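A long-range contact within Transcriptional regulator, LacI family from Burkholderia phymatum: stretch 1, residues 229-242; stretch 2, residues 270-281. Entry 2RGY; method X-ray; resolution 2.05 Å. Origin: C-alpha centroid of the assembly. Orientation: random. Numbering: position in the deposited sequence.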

ATOM      1  N   SER A 229       3.637  -2.184  -7.418  1.00 41.50           N
ATOM      2  CA  SER A 229       3.363  -0.799  -7.767  1.00 40.60           C
ATOM      3  C   SER A 229       4.345  -0.484  -8.906  1.00 39.05           C
ATOM      4  O   SER A 229       4.220   0.537  -9.595  1.00 38.80           O
ATOM      5  CB  SER A 229       3.641   0.122  -6.574  1.00 42.15           C
ATOM      6  OG  SER A 229       3.508   1.495  -6.938  1.00 43.44           O
ATOM      7  N   ALA A 230       5.311  -1.382  -9.106  1.00 36.23           N
ATOM      8  CA  ALA A 230       6.347  -1.213 -10.128  1.00 32.54           C
ATOM      9  C   ALA A 230       5.870  -1.340 -11.568  1.00 31.03           C
ATOM     10  O   ALA A 230       6.237  -0.525 -12.421  1.00 29.92           O
ATOM     11  CB  ALA A 230       7.494  -2.199  -9.874  1.00 33.06           C
ATOM     12  N   ALA A 231       5.059  -2.357 -11.846  1.00 29.32           N
ATOM     13  CA  ALA A 231       4.560  -2.565 -13.200  1.00 27.52           C
ATOM     14  C   ALA A 231       3.784  -1.361 -13.702  1.00 26.99           C
ATOM     15  O   ALA A 231       3.696  -1.128 -14.904  1.00 25.40           O
ATOM     16  CB  ALA A 231       3.672  -3.811 -13.256  1.00 29.76           C
ATOM     17  N   TYR A 232       3.232  -0.585 -12.778  1.00 25.97           N
ATOM     18  CA  TYR A 232       2.447   0.578 -13.158  1.00 24.59           C
ATOM     19  C   TYR A 232       3.131   1.913 -12.918  1.00 23.80           C
ATOM     20  O   TYR A 232       2.476   2.955 -12.867  1.00 21.56           O
ATOM     21  CB  TYR A 232       1.099   0.531 -12.450  1.00 25.45           C
ATOM     22  CG  TYR A 232       0.383  -0.749 -12.760  1.00 26.38           C
ATOM     23  CD1 TYR A 232       0.388  -1.815 -11.859  1.00 26.42           C
ATOM     24  CD2 TYR A 232      -0.250  -0.924 -13.991  1.00 26.81           C
ATOM     25  CE1 TYR A 232      -0.226  -3.026 -12.179  1.00 26.94           C
ATOM     26  CE2 TYR A 232      -0.858  -2.123 -14.317  1.00 27.62           C
ATOM     27  CZ  TYR A 232      -0.848  -3.166 -13.410  1.00 27.17           C
ATOM     28  OH  TYR A 232      -1.493  -4.332 -13.736  1.00 30.64           O
ATOM     29  N   ALA A 233       4.448   1.874 -12.766  1.00 22.30           N
ATOM     30  CA  ALA A 233       5.212   3.091 -12.584  1.00 20.43           C
ATOM     31  C   ALA A 233       5.341   3.686 -13.981  1.00 20.87           C
ATOM     32  O   ALA A 233       5.083   3.008 -14.981  1.00 20.86           O
ATOM     33  CB  ALA A 233       6.595   2.774 -12.017  1.00 19.05           C
ATOM     34  N   ALA A 234       5.727   4.951 -14.056  1.00 20.11           N
ATOM     35  CA  ALA A 234       5.891   5.598 -15.351  1.00 21.03           C
ATOM     36  C   ALA A 234       7.314   6.115 -15.459  1.00 20.40           C
ATOM     37  O   ALA A 234       7.652   7.145 -14.876  1.00 21.07           O
ATOM     38  CB  ALA A 234       4.907   6.751 -15.495  1.00 21.60           C
ATOM     39  N   PRO A 235       8.168   5.412 -16.217  1.00 20.35           N
ATOM     40  CA  PRO A 235       7.905   4.181 -16.978  1.00 19.09           C
ATOM     41  C   PRO A 235       7.864   2.934 -16.096  1.00 18.34           C
ATOM     42  O   PRO A 235       8.240   2.990 -14.924  1.00 18.08           O
ATOM     43  CB  PRO A 235       9.071   4.143 -17.951  1.00 19.97           C
ATOM     44  CG  PRO A 235      10.195   4.668 -17.096  1.00 21.23           C
ATOM     45  CD  PRO A 235       9.547   5.876 -16.451  1.00 20.28           C
ATOM     46  N   ALA A 236       7.419   1.815 -16.662  1.00 16.50           N
ATOM     47  CA  ALA A 236       7.342   0.560 -15.914  1.00 17.97           C
ATOM     48  C   ALA A 236       8.710   0.301 -15.284  1.00 17.77           C
ATOM     49  O   ALA A 236       9.720   0.255 -15.981  1.00 15.81           O
ATOM     50  CB  ALA A 236       6.951  -0.582 -16.838  1.00 18.73           C
ATOM     51  N   LEU A 237       8.727   0.131 -13.963  1.00 17.83           N
ATOM     52  CA  LEU A 237       9.973  -0.047 -13.220  1.00 18.55           C
ATOM     53  C   LEU A 237      10.617  -1.425 -13.231  1.00 20.23           C
ATOM     54  O   LEU A 237      10.006  -2.415 -12.805  1.00 19.05           O
ATOM     55  CB  LEU A 237       9.765   0.377 -11.762  1.00 19.61           C
ATOM     56  CG  LEU A 237      10.995   0.339 -10.854  1.00 19.32           C
ATOM     57  CD1 LEU A 237      11.989   1.417 -11.288  1.00 19.60           C
ATOM     58  CD2 LEU A 237      10.565   0.552  -9.410  1.00 18.45           C
ATOM     59  N   THR A 238      11.861  -1.474 -13.711  1.00 18.65           N
ATOM     60  CA  THR A 238      12.635  -2.710 -13.734  1.00 18.25           C
ATOM     61  C   THR A 238      13.077  -2.876 -12.288  1.00 18.38           C
ATOM     62  O   THR A 238      13.599  -1.943 -11.676  1.00 18.32           O
ATOM     63  CB  THR A 238      13.859  -2.590 -14.672  1.00 19.13           C
ATOM     64  OG1 THR A 238      13.403  -2.543 -16.036  1.00 16.47           O
ATOM     65  CG2 THR A 238      14.802  -3.781 -14.489  1.00 16.83           C
ATOM     66  N   SER A 239      12.855  -4.059 -11.733  1.00 17.86           N
ATOM     67  CA  SER A 239      13.174  -4.283 -10.334  1.00 18.09           C
ATOM     68  C   SER A 239      13.673  -5.683 -10.023  1.00 18.32           C
ATOM     69  O   SER A 239      13.339  -6.638 -10.713  1.00 20.14           O
ATOM     70  CB  SER A 239      11.920  -3.991  -9.498  1.00 18.16           C
ATOM     71  OG  SER A 239      12.136  -4.165  -8.107  1.00 20.63           O
ATOM     72  N   VAL A 240      14.487  -5.787  -8.977  1.00 18.14           N
ATOM     73  CA  VAL A 240      15.002  -7.068  -8.526  1.00 18.56           C
ATOM     74  C   VAL A 240      13.827  -7.738  -7.801  1.00 19.46           C
ATOM     75  O   VAL A 240      13.244  -7.171  -6.869  1.00 17.75           O
ATOM     76  CB  VAL A 240      16.182  -6.878  -7.548  1.00 17.60           C
ATOM     77  CG1 VAL A 240      16.574  -8.207  -6.936  1.00 17.49           C
ATOM     78  CG2 VAL A 240      17.373  -6.264  -8.283  1.00 17.26           C
ATOM     79  N   HIS A 241      13.470  -8.937  -8.248  1.00 19.30           N
ATOM     80  CA  HIS A 241      12.356  -9.660  -7.660  1.00 21.17           C
ATOM     81  C   HIS A 241      12.724 -10.489  -6.428  1.00 22.35           C
ATOM     82  O   HIS A 241      13.489 -11.446  -6.521  1.00 24.39           O
ATOM     83  CB  HIS A 241      11.724 -10.588  -8.688  1.00 23.12           C
ATOM     84  CG  HIS A 241      10.574 -11.368  -8.141  1.00 25.84           C
ATOM     85  ND1 HIS A 241       9.316 -10.827  -8.001  1.00 27.73           N
ATOM     86  CD2 HIS A 241      10.506 -12.623  -7.639  1.00 26.91           C
ATOM     87  CE1 HIS A 241       8.519 -11.717  -7.437  1.00 28.07           C
ATOM     88  NE2 HIS A 241       9.216 -12.816  -7.206  1.00 26.35           N
ATOM     89  N   ILE A 242      12.149 -10.126  -5.288  1.00 22.35           N
ATOM     90  CA  ILE A 242      12.383 -10.815  -4.016  1.00 23.10           C
ATOM     91  C   ILE A 242      11.166 -11.693  -3.707  1.00 23.16           C
ATOM     92  O   ILE A 242      10.034 -11.210  -3.726  1.00 23.35           O
ATOM     93  CB  ILE A 242      12.562  -9.795  -2.865  1.00 23.78           C
ATOM     94  CG1 ILE A 242      13.817  -8.949  -3.104  1.00 23.41           C
ATOM     95  CG2 ILE A 242      12.644 -10.519  -1.531  1.00 23.81           C
ATOM     96  CD1 ILE A 242      15.114  -9.770  -3.171  1.00 26.29           C
ATOM     97  N   PHE A 270      14.572 -19.708  -2.149  1.00 26.44           N
ATOM     98  CA  PHE A 270      13.853 -19.269  -3.331  1.00 27.11           C
ATOM     99  C   PHE A 270      14.780 -18.400  -4.145  1.00 27.17           C
ATOM    100  O   PHE A 270      15.617 -17.681  -3.595  1.00 27.86           O
ATOM    101  CB  PHE A 270      12.582 -18.531  -2.944  1.00 26.69           C
ATOM    102  CG  PHE A 270      11.650 -19.371  -2.134  1.00 28.53           C
ATOM    103  CD1 PHE A 270      11.616 -19.249  -0.746  1.00 28.33           C
ATOM    104  CD2 PHE A 270      10.868 -20.351  -2.752  1.00 27.61           C
ATOM    105  CE1 PHE A 270      10.815 -20.095   0.027  1.00 30.34           C
ATOM    106  CE2 PHE A 270      10.056 -21.214  -1.990  1.00 29.34           C
ATOM    107  CZ  PHE A 270      10.031 -21.087  -0.596  1.00 29.39           C
ATOM    108  N   PRO A 271      14.666 -18.474  -5.473  1.00 26.78           N
ATOM    109  CA  PRO A 271      15.571 -17.643  -6.254  1.00 27.67           C
ATOM    110  C   PRO A 271      15.154 -16.187  -6.369  1.00 27.16           C
ATOM    111  O   PRO A 271      13.977 -15.836  -6.274  1.00 24.97           O
ATOM    112  CB  PRO A 271      15.611 -18.362  -7.605  1.00 27.06           C
ATOM    113  CG  PRO A 271      14.218 -18.868  -7.741  1.00 28.73           C
ATOM    114  CD  PRO A 271      13.907 -19.396  -6.340  1.00 28.50           C
ATOM    115  N   VAL A 272      16.158 -15.344  -6.536  1.00 28.02           N
ATOM    116  CA  VAL A 272      15.942 -13.928  -6.723  1.00 26.84           C
ATOM    117  C   VAL A 272      16.256 -13.739  -8.208  1.00 25.92           C
ATOM    118  O   VAL A 272      17.214 -14.315  -8.734  1.00 24.64           O
ATOM    119  CB  VAL A 272      16.904 -13.110  -5.852  1.00 28.07           C
ATOM    120  CG1 VAL A 272      18.324 -13.428  -6.242  1.00 29.68           C
ATOM    121  CG2 VAL A 272      16.630 -11.627  -6.011  1.00 28.80           C
ATOM    122  N   THR A 273      15.425 -12.969  -8.889  1.00 24.28           N
ATOM    123  CA  THR A 273      15.612 -12.717 -10.308  1.00 24.13           C
ATOM    124  C   THR A 273      15.362 -11.238 -10.568  1.00 24.53           C
ATOM    125  O   THR A 273      15.064 -10.477  -9.640  1.00 24.16           O
ATOM    126  CB  THR A 273      14.614 -13.521 -11.148  1.00 24.73           C
ATOM    127  OG1 THR A 273      13.284 -13.225 -10.704  1.00 25.30           O
ATOM    128  CG2 THR A 273      14.876 -15.025 -11.008  1.00 24.22           C
ATOM    129  N   VAL A 274      15.495 -10.826 -11.821  1.00 23.04           N
ATOM    130  CA  VAL A 274      15.254  -9.434 -12.166  1.00 22.51           C
ATOM    131  C   VAL A 274      14.050  -9.324 -13.079  1.00 21.73           C
ATOM    132  O   VAL A 274      13.965 -10.006 -14.100  1.00 22.19           O
ATOM    133  CB  VAL A 274      16.464  -8.802 -12.860  1.00 23.05           C
ATOM    134  CG1 VAL A 274      16.113  -7.417 -13.349  1.00 23.69           C
ATOM    135  CG2 VAL A 274      17.619  -8.712 -11.886  1.00 26.16           C
ATOM    136  N   SER A 275      13.106  -8.477 -12.694  1.00 20.65           N
ATOM    137  CA  SER A 275      11.919  -8.272 -13.497  1.00 21.62           C
ATOM    138  C   SER A 275      12.209  -7.118 -14.445  1.00 21.34           C
ATOM    139  O   SER A 275      12.123  -5.954 -14.068  1.00 21.77           O
ATOM    140  CB  SER A 275      10.727  -7.955 -12.597  1.00 22.89           C
ATOM    141  OG  SER A 275      10.497  -9.036 -11.711  1.00 24.08           O
HETATM  142  N   MSE A 276      12.582  -7.458 -15.672  1.00 22.32           N
HETATM  143  CA  MSE A 276      12.913  -6.455 -16.674  1.00 22.83           C
HETATM  144  C   MSE A 276      11.674  -5.769 -17.213  1.00 23.02           C
HETATM  145  O   MSE A 276      10.783  -6.418 -17.761  1.00 21.82           O
HETATM  146  CB  MSE A 276      13.678  -7.090 -17.844  1.00 23.49           C
HETATM  147  CG  MSE A 276      15.152  -7.388 -17.587  1.00 27.12           C
HETATM  148 SE   MSE A 276      16.208  -5.923 -17.324  1.00 27.32          SE
HETATM  149  CE  MSE A 276      15.701  -4.866 -18.645  1.00 26.53           C
ATOM    150  N   ARG A 277      11.619  -4.453 -17.055  1.00 22.12           N
ATOM    151  CA  ARG A 277      10.480  -3.697 -17.558  1.00 22.98           C
ATOM    152  C   ARG A 277      10.990  -2.610 -18.483  1.00 22.91           C
ATOM    153  O   ARG A 277      11.756  -2.913 -19.396  1.00 23.82           O
ATOM    154  CB  ARG A 277       9.651  -3.146 -16.391  1.00 22.25           C
ATOM    155  CG  ARG A 277       9.110  -4.278 -15.506  1.00 22.15           C
ATOM    156  CD  ARG A 277       7.781  -3.934 -14.858  1.00 21.85           C
ATOM    157  NE  ARG A 277       7.216  -5.052 -14.101  1.00 20.69           N
ATOM    158  CZ  ARG A 277       7.668  -5.471 -12.923  1.00 20.09           C
ATOM    159  NH1 ARG A 277       8.701  -4.867 -12.351  1.00 19.76           N
ATOM    160  NH2 ARG A 277       7.080  -6.489 -12.310  1.00 19.79           N
ATOM    161  N   ALA A 278      10.628  -1.352 -18.253  1.00 22.09           N
ATOM    162  CA  ALA A 278      11.071  -0.307 -19.167  1.00 19.88           C
ATOM    163  C   ALA A 278      11.930   0.820 -18.612  1.00 19.54           C
ATOM    164  O   ALA A 278      12.201   1.790 -19.324  1.00 19.66           O
ATOM    165  CB  ALA A 278       9.854   0.283 -19.875  1.00 21.36           C
ATOM    166  N   SER A 279      12.376   0.713 -17.367  1.00 18.18           N
ATOM    167  CA  SER A 279      13.173   1.788 -16.785  1.00 16.77           C
ATOM    168  C   SER A 279      14.676   1.646 -16.993  1.00 17.41           C
ATOM    169  O   SER A 279      15.435   2.539 -16.638  1.00 17.07           O
ATOM    170  CB  SER A 279      12.884   1.915 -15.290  1.00 15.11           C
ATOM    171  OG  SER A 279      13.235   0.723 -14.637  1.00 16.30           O
ATOM    172  N   VAL A 280      15.110   0.524 -17.554  1.00 17.93           N
ATOM    173  CA  VAL A 280      16.532   0.322 -17.821  1.00 19.18           C
ATOM    174  C   VAL A 280      16.777   0.121 -19.322  1.00 20.07           C
ATOM    175  O   VAL A 280      16.136  -0.716 -19.957  1.00 19.52           O
ATOM    176  CB  VAL A 280      17.096  -0.900 -17.047  1.00 19.23           C
ATOM    177  CG1 VAL A 280      18.583  -1.093 -17.378  1.00 18.78           C
ATOM    178  CG2 VAL A 280      16.923  -0.691 -15.552  1.00 20.12           C
ATOM    179  N   ALA A 281      17.699   0.903 -19.880  1.00 21.07           N
ATOM    180  CA  ALA A 281      18.041   0.819 -21.297  1.00 23.88           C
ATOM    181  C   ALA A 281      19.553   0.977 -21.463  1.00 23.91           C
ATOM    182  O   ALA A 281      20.252   1.307 -20.514  1.00 24.33           O
ATOM    183  CB  ALA A 281      17.305   1.907 -22.082  1.00 23.16           C
TER
HETATM  184  O   HOH W   1      14.188  -1.974 -18.580  1.00 29.00           O

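The two stretches meet as neighbouring antiparallel strands, one running through Ser239 to His241, the other 273-275, whose N-to-C directions differ by 153° and whose axes approach to 4.3 Å. The register alternates in the classical way. Ser239 faces Ser275 and His241 faces Thr273 as hydrogen-bonded pairs, while Val240 and Val274 between them form a non-hydrogen-bonded pair, their CA atoms 4.3 Å apart. In the Ser239 pair, Ser239 N donates to Ser275 O at 3.1 Å and Ser275 N returns a bond to Ser239 O at 2.7 Å. The His241 pair is less even: His241 N to Thr273 O is short, at 2.6 Å, whereas Thr273 N to His241 O is weak, at 3.4 Å. CA-H groups also approach carbonyls: Val240 CA lies 3.6 Å from Thr273 O between the rungs, and Thr238 CA 3.3 Å from Ser275 O just outside them.

Beyond the regular ladder, side chains take over part of the bonding that a continued sheet would give to the backbone. Thr238 OG1 accepts from Arg277 N at 2.8 Å, and Thr238 N donates to Ser279 OG, also at 2.8 Å and with a nearly straight angle of 171°. Small hydroxyl side chains suit these positions because they set an oxygen close to the main chain, where it can receive an amide hydrogen. Farther along, Ala278 N donates to Ala236 O at 2.9 Å. A water bridges the stretches beside Thr238: it lies 2.7 Å from Thr238 OG1, with which it is hydrogen-bonded, accepts from Val280 N at 2.9 Å, and donates weakly to Arg277 O at 2.7 Å from its own oxygen.

Arg277 makes the longest reach. Its side chain leads back along stretch 1, so that NH1 donates to Leu237 O at 2.8 Å, the carbonyl lying at the guanidinium edge, near its plane, where the N-H groups point. Ala231 CA lies over one face of the same group, and Ala231 CA to Arg277 NE is 3.7 Å; with only a methyl side chain, Ala231 lets the flat cation come close to its backbone. The type I turn from Ala230 to Ala233 shapes this region, and Ala230 O accepts from both Ala233 N and Leu237 N, tying the turn to the segment that leads into the strand.

Val240 and Val274 share one face of the sheet, with Val240 CG2 and Val274 CG2 4.4 Å apart; a tighter apolar cluster forms at the end of the ladder, where Val240 CG1 meets Val272 CG2 at 3.5 Å, and although the CA-to-CB bond of Ile242 points away, its end comes nearer, bringing Ile242 CD1 to 3.7 Å from Val272 CG2. Branched residues suit extended backbone and offer several methyls for such packing. The other face, bearing Ser239, His241, Thr273 and Ser275, is more polar; there His241 CB lies 3.6 Å from Ser275 OG. Near Ala278 the packing is sparser: Pro235 CB and Ala236 CB stand 4.4 and 4.3 Å from Ala278 CB, compact groups that allow the backbones to run close. Altogether the contact buries 797 Å², counting both sides.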